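Local coordinates for protein 11S globulin (Wrightia tinctoria, PDB 5WXU) that probably serves as a seed storage protein, built as a hexamer of two-cupin subunits, and binds the plant hormone auxin (indole-3-acetic acid), at residues I104-H110 / E176-V182; I154-I160 / I295-L300; G312-L318 / A333-Y339; L326-S332 / V408-A414. All coordinates share one frame; numbering follows the deposited sequence.

Contacts 1 and 2 belong to one antiparallel sheet of the first cupin, where strands 102-108 and 158-162 are neighbours; their centres lie about 10 Å apart and their segments alternate along the chain. Contacts 3 and 4 follow in the second cupin, their centres about 17 Å apart, also alternating, on a sheet in which strands 332-338 and 402-409 pair. Residues 295-300 join the two halves: they add an edge strand to the first sheet in contact 2, and Leu-299 O accepts a hydrogen bond from Arg-335 NE of contact 3. Contacts 2, 3 and 4 reach a second subunit, and contact 4 a third, so the cupin-to-cupin junction lies beside hexamer interfaces.

Contact 1. Residues I104-H110 / E176-V182; sequences IIVVQGH and EKLVLLV
Leu-181 O takes the N-H of Ile-105 at 2.8 Å, nearly straight (175° at the hydrogen), and a CA-H contact from Ile-104. Leu-181 N answers with a bond to Ile-105 O. The side chains of this pair lie alongside each other and meet at their ends, Ile-105 CD1 to Leu-181 CD2 at 3.6 Å. Both strands are neighbours in an antiparallel sheet of the first cupin, and a classic beta bulge breaks their register: Val-107 N donates to Val-179 O, whereas Val-179 N donates to Gln-108 O. Val-107 CB then packs 3.8 Å from Val-179 CG1, and strand 354-359 of the second cupin covers Val-107 and Leu-181. On the other face, Val-106 CG2 meets Leu-180 CD2 at 3.9 Å, and Ile-104 CG2 leans on Leu-180 CB. Placing CG opposite the backbone N (chi1 169°) runs the extended Gln-108 chain toward residue 177, where NE2 donates to Lys-177 O at 2.9 Å from a position tilted out of the carbonyl plane. Gly-109 has no room for a CB, which would collide with Lys-177 O and Leu-178 CA. One water takes the N-H of His-110 at 2.9 Å and bridges it to Glu-176 O.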
# COMPACT_ATOMS: atom_id res chain seq x y z
N ILE B 104 -11.32 -6.79 -23.53
CA ILE B 104 -11.94 -7.51 -24.68
C ILE B 104 -13.30 -8.02 -24.25
O ILE B 104 -13.39 -8.73 -23.26
CB ILE B 104 -11.06 -8.67 -25.11
CG1 ILE B 104 -9.70 -8.16 -25.55
CG2 ILE B 104 -11.70 -9.40 -26.33
CD1 ILE B 104 -8.65 -9.19 -25.84
N ILE B 105 -14.37 -7.64 -24.95
CA ILE B 105 -15.72 -8.14 -24.69
C ILE B 105 -16.01 -9.22 -25.72
O ILE B 105 -15.89 -8.98 -26.91
CB ILE B 105 -16.74 -7.03 -24.81
CG1 ILE B 105 -16.51 -6.02 -23.70
CG2 ILE B 105 -18.16 -7.59 -24.71
CD1 ILE B 105 -16.98 -4.69 -24.16
N VAL B 106 -16.31 -10.40 -25.26
CA VAL B 106 -16.70 -11.48 -26.17
C VAL B 106 -18.18 -11.31 -26.44
O VAL B 106 -19.04 -11.72 -25.63
CB VAL B 106 -16.37 -12.87 -25.64
CG1 VAL B 106 -16.71 -13.91 -26.75
CG2 VAL B 106 -14.89 -12.92 -25.21
N VAL B 107 -18.47 -10.79 -27.63
CA VAL B 107 -19.82 -10.39 -28.05
C VAL B 107 -20.64 -11.58 -28.52
O VAL B 107 -21.85 -11.67 -28.28
CB VAL B 107 -19.72 -9.32 -29.17
CG1 VAL B 107 -21.09 -9.02 -29.76
CG2 VAL B 107 -19.19 -8.02 -28.62
N GLN B 108 -19.95 -12.54 -29.11
CA GLN B 108 -20.53 -13.78 -29.62
C GLN B 108 -19.47 -14.84 -29.77
O GLN B 108 -18.35 -14.53 -30.12
CB GLN B 108 -21.15 -13.50 -30.99
CG GLN B 108 -21.58 -14.72 -31.79
CD GLN B 108 -22.09 -14.34 -33.19
OE1 GLN B 108 -23.06 -13.57 -33.29
NE2 GLN B 108 -21.46 -14.87 -34.26
N GLY B 109 -19.84 -16.09 -29.54
CA GLY B 109 -19.01 -17.20 -29.85
C GLY B 109 -18.28 -17.71 -28.66
O GLY B 109 -18.57 -17.30 -27.53
N HIS B 110 -17.40 -18.61 -28.91
CA HIS B 110 -16.55 -19.20 -27.87
C HIS B 110 -15.28 -19.73 -28.48
O HIS B 110 -15.19 -20.08 -29.68
CB HIS B 110 -17.27 -20.26 -27.01
CG HIS B 110 -17.52 -21.54 -27.71
ND1 HIS B 110 -18.68 -21.81 -28.41
CD2 HIS B 110 -16.78 -22.67 -27.76
CE1 HIS B 110 -18.60 -23.03 -28.92
NE2 HIS B 110 -17.47 -23.58 -28.52
N GLU B 176 -20.13 -20.79 -35.15
CA GLU B 176 -20.45 -19.37 -35.32
C GLU B 176 -19.20 -18.50 -35.14
O GLU B 176 -18.24 -18.93 -34.50
CB GLU B 176 -21.58 -18.84 -34.42
CG GLU B 176 -21.26 -18.71 -32.94
CD GLU B 176 -21.36 -19.99 -32.09
OE1 GLU B 176 -21.47 -19.75 -30.84
OE2 GLU B 176 -21.29 -21.18 -32.57
N LYS B 177 -19.26 -17.33 -35.73
CA LYS B 177 -18.08 -16.41 -35.71
C LYS B 177 -17.86 -16.02 -34.25
O LYS B 177 -18.82 -15.87 -33.48
CB LYS B 177 -18.34 -15.18 -36.55
CG LYS B 177 -18.29 -15.53 -38.03
CD LYS B 177 -18.62 -14.38 -38.95
CE LYS B 177 -18.24 -14.76 -40.37
NZ LYS B 177 -18.78 -13.79 -41.37
N LEU B 178 -16.58 -15.88 -33.89
CA LEU B 178 -16.16 -15.33 -32.59
C LEU B 178 -15.99 -13.86 -32.77
O LEU B 178 -15.23 -13.44 -33.63
CB LEU B 178 -14.90 -15.99 -32.21
CG LEU B 178 -14.20 -15.52 -30.92
CD1 LEU B 178 -15.07 -15.81 -29.73
CD2 LEU B 178 -12.88 -16.25 -30.75
N VAL B 179 -16.71 -13.02 -32.01
CA VAL B 179 -16.74 -11.58 -32.29
C VAL B 179 -16.19 -10.96 -30.98
O VAL B 179 -16.75 -11.22 -29.91
CB VAL B 179 -18.14 -11.04 -32.58
CG1 VAL B 179 -18.15 -9.54 -32.63
CG2 VAL B 179 -18.64 -11.66 -33.90
N LEU B 180 -15.04 -10.30 -31.13
CA LEU B 180 -14.38 -9.57 -30.04
C LEU B 180 -14.42 -8.04 -30.20
O LEU B 180 -13.97 -7.49 -31.21
CB LEU B 180 -12.94 -10.05 -29.94
CG LEU B 180 -12.66 -11.56 -29.89
CD1 LEU B 180 -11.16 -11.77 -29.90
CD2 LEU B 180 -13.39 -12.30 -28.75
N LEU B 181 -14.92 -7.34 -29.20
CA LEU B 181 -14.91 -5.91 -29.17
C LEU B 181 -13.76 -5.55 -28.19
O LEU B 181 -13.87 -5.90 -27.03
CB LEU B 181 -16.16 -5.33 -28.62
CG LEU B 181 -16.13 -3.78 -28.60
CD1 LEU B 181 -16.64 -3.34 -29.94
CD2 LEU B 181 -16.86 -3.16 -27.43
N VAL B 182 -12.74 -4.87 -28.70
CA VAL B 182 -11.48 -4.54 -27.99
C VAL B 182 -11.44 -3.03 -27.81
O VAL B 182 -11.46 -2.24 -28.79
CB VAL B 182 -10.25 -4.97 -28.74
CG1 VAL B 182 -9.02 -4.73 -27.87
CG2 VAL B 182 -10.31 -6.44 -29.17
O HOH W 1 -17.21 -18.64 -31.79

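Contact 2. Residues I154-I160 / I295-L300; sequences IRQGDVI and IKENLL
A type II beta turn from Arg-155 to Asp-158 leads into strand 158-162, and its Gln-156, Gly-157 and Asp-158 are gripped by residues 295-300, which include the short strand 296-298. Val-159 N and Glu-297 N exchange hydrogen bonds with each other's carbonyl oxygens, and Leu-299 N donates to Gly-157 O at 2.9 Å. Asn-298 ND2 donates to Gln-156 O at 2.9 Å and to Asp-158 OD1 at 2.9 Å, the latter met from above the carboxylate plane. Asn-298 OD1 closes an Asx turn by accepting from Leu-300 N. The Arg-155 guanidinium lies flat on this amide, the planes 6° apart, with Asn-298 ND2 3.4 Å from Arg-155 CZ; a water links Arg-155 NH1 to Asn-298 OD1. Asp-158 OD2 is held from opposite faces of its carboxylate, by Arg-155 N at 3.0 Å and by Lys-296 NZ in a salt bridge of 2.8 Å. The lysine reaches it by a bend at its last torsion (chi4 65°), with CD and CE resting on Ile-154 CG2. With an alanine at Asp-158, the Lys-296 ammonium would probably lose its carboxylate, and Arg-155 N and one N-H of the Asn-298 amide their acceptor. On the other face Val-159 CG2 packs against Leu-299 CD1, 3.8 Å away, while Glu-297 forms salt bridges with Arg-294 and Arg-304. Paired beside the turn, strand 296-298 thus adds to the antiparallel sheet of the first cupin, as its outermost strand within this chain, residues leading into the second.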
# COMPACT_ATOMS: atom_id res chain seq x y z
N ILE B 154 -12.73 -18.93 -23.55
CA ILE B 154 -13.54 -17.72 -23.56
C ILE B 154 -14.90 -17.98 -24.22
O ILE B 154 -15.05 -18.88 -25.07
CB ILE B 154 -12.81 -16.51 -24.17
CG1 ILE B 154 -12.51 -16.76 -25.66
CG2 ILE B 154 -11.59 -16.17 -23.33
CD1 ILE B 154 -12.03 -15.58 -26.46
N ARG B 155 -15.89 -17.22 -23.78
CA ARG B 155 -17.26 -17.39 -24.33
C ARG B 155 -18.00 -16.12 -24.22
O ARG B 155 -17.57 -15.22 -23.49
CB ARG B 155 -18.00 -18.53 -23.59
CG ARG B 155 -18.34 -18.22 -22.13
CD ARG B 155 -18.87 -19.46 -21.39
NE ARG B 155 -18.87 -19.17 -19.93
CZ ARG B 155 -19.89 -18.66 -19.21
NH1 ARG B 155 -21.08 -18.37 -19.76
NH2 ARG B 155 -19.71 -18.42 -17.92
N GLN B 156 -19.13 -16.04 -24.92
CA GLN B 156 -19.95 -14.88 -24.95
C GLN B 156 -20.24 -14.37 -23.52
O GLN B 156 -20.63 -15.18 -22.63
CB GLN B 156 -21.30 -15.17 -25.69
CG GLN B 156 -22.21 -13.95 -25.78
CD GLN B 156 -23.56 -14.21 -26.50
OE1 GLN B 156 -23.85 -15.32 -26.84
NE2 GLN B 156 -24.40 -13.20 -26.58
N GLY B 157 -20.03 -13.06 -23.33
CA GLY B 157 -20.25 -12.41 -22.06
C GLY B 157 -18.95 -12.18 -21.26
O GLY B 157 -18.95 -11.41 -20.30
N ASP B 158 -17.87 -12.87 -21.64
CA ASP B 158 -16.56 -12.64 -21.04
C ASP B 158 -16.03 -11.26 -21.31
O ASP B 158 -16.13 -10.73 -22.40
CB ASP B 158 -15.54 -13.71 -21.48
CG ASP B 158 -15.72 -15.03 -20.82
OD1 ASP B 158 -16.49 -15.17 -19.91
OD2 ASP B 158 -15.02 -16.01 -21.17
N VAL B 159 -15.42 -10.66 -20.28
CA VAL B 159 -14.69 -9.47 -20.43
C VAL B 159 -13.32 -9.87 -19.99
O VAL B 159 -13.13 -10.34 -18.87
CB VAL B 159 -15.23 -8.33 -19.57
CG1 VAL B 159 -14.37 -7.12 -19.74
CG2 VAL B 159 -16.64 -7.98 -19.96
N ILE B 160 -12.34 -9.62 -20.84
CA ILE B 160 -10.97 -10.09 -20.63
C ILE B 160 -10.08 -8.85 -20.51
O ILE B 160 -10.21 -7.93 -21.29
CB ILE B 160 -10.45 -10.89 -21.86
CG1 ILE B 160 -11.37 -12.08 -22.21
CG2 ILE B 160 -9.04 -11.40 -21.71
CD1 ILE B 160 -11.53 -12.30 -23.71
N ILE B 295 -7.78 -13.37 -15.59
CA ILE B 295 -7.78 -12.40 -16.69
C ILE B 295 -9.21 -11.97 -17.11
O ILE B 295 -9.41 -10.94 -17.79
CB ILE B 295 -7.05 -13.03 -17.88
CG1 ILE B 295 -5.54 -13.08 -17.66
CG2 ILE B 295 -7.33 -12.35 -19.18
CD1 ILE B 295 -4.93 -11.79 -17.20
N LYS B 296 -10.18 -12.75 -16.72
CA LYS B 296 -11.53 -12.49 -17.22
C LYS B 296 -12.61 -12.82 -16.25
O LYS B 296 -12.40 -13.57 -15.30
CB LYS B 296 -11.75 -13.33 -18.49
CG LYS B 296 -11.81 -14.79 -18.27
CD LYS B 296 -11.76 -15.46 -19.63
CE LYS B 296 -12.06 -16.92 -19.59
NZ LYS B 296 -13.44 -17.23 -19.14
N GLU B 297 -13.80 -12.30 -16.56
CA GLU B 297 -15.02 -12.66 -15.87
C GLU B 297 -16.17 -12.55 -16.85
O GLU B 297 -16.18 -11.68 -17.70
CB GLU B 297 -15.19 -11.67 -14.74
CG GLU B 297 -16.35 -11.95 -13.79
CD GLU B 297 -16.16 -11.38 -12.41
OE1 GLU B 297 -15.03 -11.46 -11.87
OE2 GLU B 297 -17.12 -10.82 -11.82
N ASN B 298 -17.14 -13.42 -16.68
CA ASN B 298 -18.35 -13.42 -17.50
C ASN B 298 -19.44 -12.60 -16.85
O ASN B 298 -19.74 -12.74 -15.66
CB ASN B 298 -18.80 -14.87 -17.78
CG ASN B 298 -19.80 -14.93 -18.88
OD1 ASN B 298 -20.96 -14.59 -18.67
ND2 ASN B 298 -19.37 -15.37 -20.05
N LEU B 299 -20.03 -11.68 -17.62
CA LEU B 299 -21.03 -10.75 -17.08
C LEU B 299 -22.44 -11.12 -17.57
O LEU B 299 -23.34 -10.37 -17.25
CB LEU B 299 -20.71 -9.37 -17.50
CG LEU B 299 -19.41 -8.82 -17.00
CD1 LEU B 299 -19.32 -7.36 -17.33
CD2 LEU B 299 -19.28 -9.05 -15.46
N LEU B 300 -22.58 -12.22 -18.32
CA LEU B 300 -23.83 -12.44 -19.05
C LEU B 300 -24.95 -13.04 -18.27
O LEU B 300 -26.14 -12.73 -18.57
CB LEU B 300 -23.59 -13.33 -20.28
CG LEU B 300 -24.76 -13.52 -21.21
CD1 LEU B 300 -25.49 -12.22 -21.53
CD2 LEU B 300 -24.18 -14.13 -22.46
O HOH W 2 -23.03 -16.98 -18.41

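Contact 3. Residues G312-L318 / A333-Y339; sequences GGTVSTL and ANREYLY
Backbone bonds make the frame joining Thr-314, Ser-316 and Leu-318 to Tyr-337, Arg-335 and Ala-333: each of these antiparallel pairs exchanges two N-H...O bonds, and Tyr-339 N adds one to Gly-312 O at 2.9 Å. Gly-313 CA also lies 3.1 Å from Tyr-337 O, close enough that a side chain there would collide with that oxygen. Water-mediated bonds tie together the face carrying Thr-314, Ser-316 and Arg-335. A single water donates to Thr-314 OG1 at 2.6 Å and to Arg-335 O at 2.8 Å, bonds to Ser-316 OG at 2.9 Å, and sits over one face of the Arg-335 guanidinium, toward its rim. A bend at chi3 (72°) turns this guanidinium aside to Leu-299 O, to Glu-404 and to Glu-273 of a second subunit, which also bonds Thr-314 OG1. Apolar contact is slight: Val-315 CG2 lies alongside Glu-336 CG at 4.2 Å, and Leu-318 CB faces Ala-333 CB at 4.3 Å. Aromatic contact is confined to the end of the pair, where Tyr-339 sets its ring edge against Gly-312, CD2 to the glycine C at 3.4 Å, and its hydroxyl bonds Ser-272 O of the second subunit. Were Tyr-339 a leucine, that serine carbonyl would probably lose its hydroxyl partner, and a gap would open beside Gly-312 and Gly-313. The ladder therefore belongs to the second cupin sheet but turns a polar, largely buried face to a neighbouring subunit, where Glu-404 of its own chain and Glu-273 of the second subunit probably offset the arginine's charge.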
# COMPACT_ATOMS: atom_id res chain seq x y z
N GLY B 312 -37.49 -4.19 -14.69
CA GLY B 312 -36.68 -3.10 -15.15
C GLY B 312 -35.40 -3.63 -15.81
O GLY B 312 -35.09 -3.26 -16.92
N GLY B 313 -34.64 -4.41 -15.09
CA GLY B 313 -33.44 -5.10 -15.64
C GLY B 313 -32.31 -5.16 -14.60
O GLY B 313 -32.57 -5.14 -13.37
N THR B 314 -31.09 -5.30 -15.13
CA THR B 314 -29.87 -5.57 -14.33
C THR B 314 -28.71 -4.69 -14.73
O THR B 314 -28.53 -4.32 -15.87
CB THR B 314 -29.40 -7.04 -14.46
OG1 THR B 314 -29.18 -7.42 -15.84
CG2 THR B 314 -30.40 -7.98 -13.92
N VAL B 315 -27.89 -4.45 -13.71
CA VAL B 315 -26.50 -4.00 -13.88
C VAL B 315 -25.55 -5.04 -13.31
O VAL B 315 -25.70 -5.48 -12.14
CB VAL B 315 -26.27 -2.61 -13.22
CG1 VAL B 315 -24.86 -2.13 -13.54
CG2 VAL B 315 -27.19 -1.62 -13.83
N SER B 316 -24.51 -5.40 -14.09
CA SER B 316 -23.50 -6.39 -13.65
C SER B 316 -22.16 -5.67 -13.83
O SER B 316 -21.73 -5.33 -14.95
CB SER B 316 -23.58 -7.69 -14.40
OG SER B 316 -24.89 -8.17 -14.35
N THR B 317 -21.60 -5.29 -12.66
CA THR B 317 -20.36 -4.46 -12.59
C THR B 317 -19.08 -5.32 -12.53
O THR B 317 -19.09 -6.47 -12.07
CB THR B 317 -20.32 -3.64 -11.31
OG1 THR B 317 -20.10 -4.55 -10.19
CG2 THR B 317 -21.49 -2.75 -11.18
N LEU B 318 -18.00 -4.78 -13.09
CA LEU B 318 -16.78 -5.55 -13.12
C LEU B 318 -15.67 -4.55 -12.75
O LEU B 318 -15.30 -3.67 -13.56
CB LEU B 318 -16.48 -6.17 -14.47
CG LEU B 318 -15.22 -7.03 -14.58
CD1 LEU B 318 -15.40 -8.21 -13.65
CD2 LEU B 318 -14.99 -7.45 -16.01
N ALA B 333 -15.60 -2.33 -16.02
CA ALA B 333 -16.67 -2.53 -17.02
C ALA B 333 -17.94 -2.89 -16.39
O ALA B 333 -18.01 -3.06 -15.22
CB ALA B 333 -16.23 -3.65 -17.97
N ASN B 334 -19.02 -2.84 -17.17
CA ASN B 334 -20.35 -3.31 -16.74
C ASN B 334 -21.14 -3.84 -17.93
O ASN B 334 -20.80 -3.55 -19.04
CB ASN B 334 -21.08 -2.26 -15.92
CG ASN B 334 -21.63 -1.13 -16.76
OD1 ASN B 334 -22.21 -1.39 -17.80
ND2 ASN B 334 -21.48 0.09 -16.32
N ARG B 335 -22.16 -4.62 -17.62
CA ARG B 335 -23.18 -5.06 -18.56
C ARG B 335 -24.46 -4.51 -18.01
O ARG B 335 -24.78 -4.77 -16.82
CB ARG B 335 -23.25 -6.57 -18.65
CG ARG B 335 -24.28 -6.94 -19.75
CD ARG B 335 -24.42 -8.43 -20.00
NE ARG B 335 -25.11 -9.09 -18.91
CZ ARG B 335 -26.41 -9.41 -18.86
NH1 ARG B 335 -27.23 -9.23 -19.89
NH2 ARG B 335 -26.84 -10.01 -17.77
N GLU B 336 -25.24 -3.81 -18.86
CA GLU B 336 -26.56 -3.36 -18.45
C GLU B 336 -27.56 -4.00 -19.37
O GLU B 336 -27.38 -4.05 -20.60
CB GLU B 336 -26.69 -1.84 -18.55
CG GLU B 336 -25.74 -1.02 -17.72
CD GLU B 336 -25.96 0.48 -17.96
OE1 GLU B 336 -26.37 0.84 -19.06
OE2 GLU B 336 -25.72 1.29 -17.04
N TYR B 337 -28.61 -4.56 -18.78
CA TYR B 337 -29.72 -5.18 -19.51
C TYR B 337 -30.99 -4.48 -19.05
O TYR B 337 -31.35 -4.49 -17.90
CB TYR B 337 -29.74 -6.69 -19.31
CG TYR B 337 -30.78 -7.32 -20.17
CD1 TYR B 337 -30.55 -7.51 -21.54
CD2 TYR B 337 -32.02 -7.61 -19.65
CE1 TYR B 337 -31.55 -8.03 -22.39
CE2 TYR B 337 -33.02 -8.12 -20.46
CZ TYR B 337 -32.79 -8.34 -21.82
OH TYR B 337 -33.81 -8.88 -22.56
N LEU B 338 -31.68 -3.86 -20.00
CA LEU B 338 -32.94 -3.22 -19.76
C LEU B 338 -34.05 -3.93 -20.48
O LEU B 338 -33.98 -4.20 -21.66
CB LEU B 338 -32.93 -1.75 -20.17
CG LEU B 338 -31.96 -0.87 -19.39
CD1 LEU B 338 -31.92 0.51 -20.00
CD2 LEU B 338 -32.32 -0.81 -17.92
N TYR B 339 -35.11 -4.19 -19.71
CA TYR B 339 -36.36 -4.61 -20.30
C TYR B 339 -37.00 -3.53 -21.12
O TYR B 339 -36.71 -2.34 -21.03
CB TYR B 339 -37.31 -5.12 -19.22
CG TYR B 339 -36.85 -6.40 -18.56
CD1 TYR B 339 -36.80 -7.59 -19.28
CD2 TYR B 339 -36.51 -6.45 -17.24
CE1 TYR B 339 -36.39 -8.77 -18.69
CE2 TYR B 339 -36.10 -7.62 -16.62
CZ TYR B 339 -36.02 -8.78 -17.34
OH TYR B 339 -35.59 -9.93 -16.70
O HOH W 3 -26.69 -6.77 -16.19

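Contact 4. Residues L326-S332 / V408-A414; sequences LRKLQLS and VKTNDRA. With PO4 (phosphate ion), chain O.
A bend at chi2 (78°) in Arg-327 and a chain extended from CG to NE in Arg-413 bring their guanidinium groups together where helix 325-329 of the second cupin ends beside the turn after strand 402-409. The two groups stack, centres 4.0 Å apart and planes at 17°, with Arg-327 NH1 over the centre of Arg-413. Arg-413 NE donates to Ser-320 OG, and Arg-413 NH1 makes a weak bond of 3.4 Å to O1 of a phosphate, probably from the crystallisation liquor. Asp-412 OD2, tentative because the residue is modelled twice, lies at the edge of the Arg-327 guanidinium, 3.6 Å from NH1 in a long salt bridge, and bonds the same serine hydroxyl. These anions may temper the pair's charge in the crystal. Gln-330 takes positive phi and a beta bridge follows: Ser-332 N donates to Lys-409 O, and Lys-409 N to Ser-332 O. An inverse gamma turn at Thr-410 curls the chain round Ser-332 OG, which donates to Asn-411 O, modelled doubtfully short, and accepts the N-H of Ala-414, almost straight. Asn-411 ND2 bonds Asn-351 O, and a water donates to Gln-330 OE1 and, at 2.7 Å, to Asn-411 OD1.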
# COMPACT_ATOMS: atom_id res chain seq x y z
N LEU B 326 -7.62 -5.61 -12.67
CA LEU B 326 -8.18 -4.29 -12.99
C LEU B 326 -7.63 -3.16 -12.17
O LEU B 326 -7.59 -2.03 -12.62
CB LEU B 326 -9.69 -4.29 -12.90
CG LEU B 326 -10.46 -5.19 -13.91
CD1 LEU B 326 -11.96 -5.13 -13.71
CD2 LEU B 326 -10.12 -4.88 -15.37
N ARG B 327 -7.15 -3.45 -10.95
CA ARG B 327 -6.54 -2.41 -10.15
C ARG B 327 -5.28 -1.87 -10.79
O ARG B 327 -5.10 -0.68 -10.87
CB ARG B 327 -6.20 -2.98 -8.77
CG ARG B 327 -5.54 -2.04 -7.80
CD ARG B 327 -6.54 -1.14 -7.21
NE ARG B 327 -6.02 -0.35 -6.11
CZ ARG B 327 -6.62 0.74 -5.65
NH1 ARG B 327 -7.76 1.16 -6.19
NH2 ARG B 327 -6.08 1.43 -4.66
N LYS B 328 -4.44 -2.74 -11.35
CA LYS B 328 -3.18 -2.37 -12.05
C LYS B 328 -3.52 -1.63 -13.35
O LYS B 328 -2.88 -0.62 -13.71
CB LYS B 328 -2.45 -3.67 -12.41
CG LYS B 328 -1.23 -3.64 -13.37
CD LYS B 328 -0.77 -5.08 -13.67
CE LYS B 328 0.24 -5.18 -14.83
NZ LYS B 328 1.60 -4.68 -14.47
N LEU B 329 -4.56 -2.10 -14.01
CA LEU B 329 -4.94 -1.57 -15.33
C LEU B 329 -5.72 -0.27 -15.30
O LEU B 329 -5.81 0.42 -16.33
CB LEU B 329 -5.64 -2.65 -16.14
CG LEU B 329 -4.87 -3.93 -16.45
CD1 LEU B 329 -5.75 -4.74 -17.39
CD2 LEU B 329 -3.51 -3.60 -17.06
N GLN B 330 -6.33 0.04 -14.16
CA GLN B 330 -7.15 1.25 -13.97
C GLN B 330 -8.30 1.28 -15.00
O GLN B 330 -8.57 2.29 -15.61
CB GLN B 330 -6.30 2.52 -14.09
CG GLN B 330 -5.06 2.37 -13.19
CD GLN B 330 -4.45 3.70 -12.86
OE1 GLN B 330 -4.44 4.59 -13.67
NE2 GLN B 330 -3.91 3.82 -11.64
N LEU B 331 -8.97 0.14 -15.12
CA LEU B 331 -10.17 0.00 -15.96
C LEU B 331 -11.26 -0.75 -15.21
O LEU B 331 -10.96 -1.51 -14.23
CB LEU B 331 -9.78 -0.76 -17.23
CG LEU B 331 -8.82 -0.05 -18.19
CD1 LEU B 331 -8.29 -1.08 -19.18
CD2 LEU B 331 -9.54 1.05 -18.98
N SER B 332 -12.51 -0.54 -15.66
CA SER B 332 -13.68 -1.18 -15.10
C SER B 332 -14.60 -1.50 -16.28
O SER B 332 -14.47 -0.88 -17.33
CB SER B 332 -14.48 -0.19 -14.21
OG SER B 332 -13.79 0.38 -13.13
N VAL B 408 -17.16 0.06 -20.97
CA VAL B 408 -15.76 0.10 -20.42
C VAL B 408 -15.61 1.45 -19.84
O VAL B 408 -15.95 2.47 -20.48
CB VAL B 408 -14.75 -0.12 -21.55
CG1 VAL B 408 -13.31 0.14 -21.03
CG2 VAL B 408 -14.92 -1.54 -22.03
N LYS B 409 -15.00 1.55 -18.63
CA LYS B 409 -14.82 2.87 -18.01
C LYS B 409 -13.37 3.05 -17.66
O LYS B 409 -12.69 2.07 -17.30
CB LYS B 409 -15.69 3.07 -16.78
CG LYS B 409 -17.18 3.10 -17.09
CD LYS B 409 -18.02 3.42 -15.88
CE LYS B 409 -19.48 3.23 -16.28
NZ LYS B 409 -20.36 3.95 -15.30
N THR B 410 -12.88 4.28 -17.80
CA THR B 410 -11.43 4.57 -17.71
C THR B 410 -10.96 4.86 -16.26
O THR B 410 -10.14 5.77 -16.00
CB THR B 410 -11.01 5.73 -18.60
OG1 THR B 410 -11.76 6.91 -18.28
CG2 THR B 410 -11.22 5.47 -20.03
N ASN B 411 -11.41 4.02 -15.37
CA ASN B 411 -10.82 4.04 -14.05
C ASN B 411 -11.15 2.70 -13.38
O ASN B 411 -12.12 2.02 -13.62
CB ASN B 411 -11.30 5.27 -13.24
CG ASN B 411 -10.16 5.93 -12.42
OD1 ASN B 411 -9.04 5.35 -12.28
ND2 ASN B 411 -10.43 7.14 -11.90
N ASP B 412 -10.27 2.31 -12.50
CA ASP B 412 -10.79 1.19 -11.77
C ASP B 412 -11.65 1.90 -10.70
O ASP B 412 -11.64 3.19 -10.44
CB ASP B 412 -9.83 0.06 -11.35
CG ASP B 412 -8.96 0.45 -10.27
OD1 ASP B 412 -8.38 1.53 -10.49
OD2 ASP B 412 -8.88 -0.29 -9.24
N ARG B 413 -12.52 1.09 -10.26
CA ARG B 413 -13.56 1.50 -9.36
C ARG B 413 -14.31 2.73 -9.83
O ARG B 413 -14.60 3.65 -9.06
CB ARG B 413 -13.04 1.67 -7.92
CG ARG B 413 -12.43 0.33 -7.41
CD ARG B 413 -11.79 0.49 -6.05
NE ARG B 413 -10.94 -0.64 -5.80
CZ ARG B 413 -10.15 -0.76 -4.74
NH1 ARG B 413 -10.17 0.16 -3.79
NH2 ARG B 413 -9.38 -1.84 -4.64
N ALA B 414 -14.64 2.72 -11.12
CA ALA B 414 -15.43 3.77 -11.70
C ALA B 414 -16.81 3.83 -10.99
O ALA B 414 -17.41 2.83 -10.72
CB ALA B 414 -15.61 3.51 -13.16
P PO4 O . -14.36 2.57 -3.43
O1 PO4 O . -13.06 1.80 -3.34
O2 PO4 O . -15.08 2.45 -4.73
O3 PO4 O . -15.14 1.92 -2.28
O4 PO4 O . -13.99 4.03 -3.15
O HOH W 4 -7.00 6.06 -13.95